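Local coordinates for protein adenine phosphoribosyltransferase (Leishmania donovani, PDB 1QB7) that probably catalyses the magnesium-dependent salvage of adenine to AMP, transferring phosphoribose from 5-phospho-alpha-D-ribose 1-diphosphate and releasing diphosphate, at residues 143-146 and 152-155. Sequence-based numbering, arbitrary orientation.
Sequences LIDD and GTAL
Thr153 and Asp145 illustrate how two residues of one magnesium site can meet without bonding: Thr153 OG1 lies 4.1 Å from Asp145 OD2, the side chains crossing at about a right angle. The threonine torsion (chi1 48°), with OG1 between the backbone N and the carbonyl carbon, turns the hydroxyl to the side facing Asp145, though the gap is too long for a hydrogen bond. Across from it, Asp145 extends its carboxylate with CG anti to the backbone N (chi1 -164°), and its other oxygen, OD1, takes a weak hydrogen bond from Asp146 N at 3.0 Å, the N-H...O angle being 138°. One residue on, Ala154 meets the strand through its backbone, its O lying 4.1 Å from Leu143 CD2 in the modelled conformer, a loose and tentative contact. This is the PRPP-binding motif of type I phosphoribosyltransferases: a core strand leads into two adjacent aspartates, then a loop whose Val147, Ala149, Thr150 and Gly151 belong to the AMP site. Strand 140-145 lies between parallel strands 74-78 and 167-173, with Leu143 and Asp145 bonded through their backbones to the latter and Ile144 to the former; helix 152-163 packs over the sheet, where its Leu158 and Val161 side chains lie against Leu143.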
loop_
_atom_site.group_PDB
_atom_site.type_symbol
_atom_site.label_atom_id
_atom_site.label_comp_id
_atom_site.label_asym_id
_atom_site.label_seq_id
_atom_site.Cartn_x
_atom_site.Cartn_y
_atom_site.Cartn_z
ATOM N N LEU A 143 11.349 -8.625 -4.746
ATOM C CA LEU A 143 10.648 -8.468 -3.469
ATOM C C LEU A 143 10.899 -7.064 -2.915
ATOM O O LEU A 143 12.033 -6.595 -2.915
ATOM C CB LEU A 143 11.121 -9.530 -2.476
ATOM C CG LEU A 143 10.616 -10.961 -2.635
ATOM C CD1 LEU A 143 10.978 -11.537 -3.987
ATOM C CD2 LEU A 143 11.198 -11.798 -1.515
ATOM N N ILE A 144 9.847 -6.385 -2.461
ATOM C CA ILE A 144 10.011 -5.030 -1.938
ATOM C C ILE A 144 9.202 -4.706 -0.670
ATOM O O ILE A 144 8.079 -5.170 -0.489
ATOM C CB ILE A 144 9.728 -3.964 -3.060
ATOM C CG1 ILE A 144 10.138 -2.559 -2.608
ATOM C CG2 ILE A 144 8.259 -3.986 -3.464
ATOM C CD1 ILE A 144 10.210 -1.539 -3.742
ATOM N N ASP A 145 9.812 -3.908 0.205
ATOM C CA ASP A 145 9.217 -3.459 1.462
ATOM C C ASP A 145 10.034 -2.217 1.834
ATOM O O ASP A 145 11.090 -1.972 1.246
ATOM C CB ASP A 145 9.364 -4.549 2.536
ATOM C CG ASP A 145 8.445 -4.338 3.741
ATOM O OD1 ASP A 145 7.578 -3.435 3.720
ATOM O OD2 ASP A 145 8.587 -5.104 4.712
ATOM N N ASP A 146 9.577 -1.435 2.804
ATOM C CA ASP A 146 10.313 -0.227 3.158
ATOM C C ASP A 146 11.541 -0.444 4.033
ATOM O O ASP A 146 12.613 0.086 3.744
ATOM C CB ASP A 146 9.386 0.821 3.782
ATOM C CG ASP A 146 8.898 0.435 5.167
ATOM O OD1 ASP A 146 8.651 -0.761 5.428
ATOM O OD2 ASP A 146 8.746 1.347 5.999
ATOM N N GLY A 152 11.557 -11.396 8.861
ATOM C CA GLY A 152 10.562 -12.449 8.915
ATOM C C GLY A 152 9.738 -12.517 7.645
ATOM O O GLY A 152 9.590 -13.583 7.040
ATOM N N THR A 153 9.206 -11.376 7.222
ATOM C CA THR A 153 8.398 -11.336 6.009
ATOM C C THR A 153 9.236 -11.549 4.757
ATOM O O THR A 153 8.738 -12.065 3.761
ATOM C CB THR A 153 7.585 -10.036 5.898
ATOM O OG1 THR A 153 8.431 -8.912 6.160
ATOM C CG2 THR A 153 6.430 -10.049 6.898
ATOM N N ALA A 154 10.513 -11.175 4.816
ATOM C CA ALA A 154 11.411 -11.367 3.678
ATOM C C ALA A 154 11.516 -12.868 3.409
ATOM O O ALA A 154 11.436 -13.312 2.257
ATOM C CB ALA A 154 12.799 -10.771 3.965
ATOM N N LEU A 155 11.651 -13.641 4.487
ATOM C CA LEU A 155 11.741 -15.090 4.392
ATOM C C LEU A 155 10.430 -15.661 3.848
ATOM O O LEU A 155 10.447 -16.612 3.062
ATOM C CB LEU A 155 12.080 -15.715 5.750
ATOM C CG LEU A 155 12.098 -17.254 5.795
ATOM C CD1 LEU A 155 13.177 -17.818 4.876
ATOM C CD2 LEU A 155 12.316 -17.732 7.219
#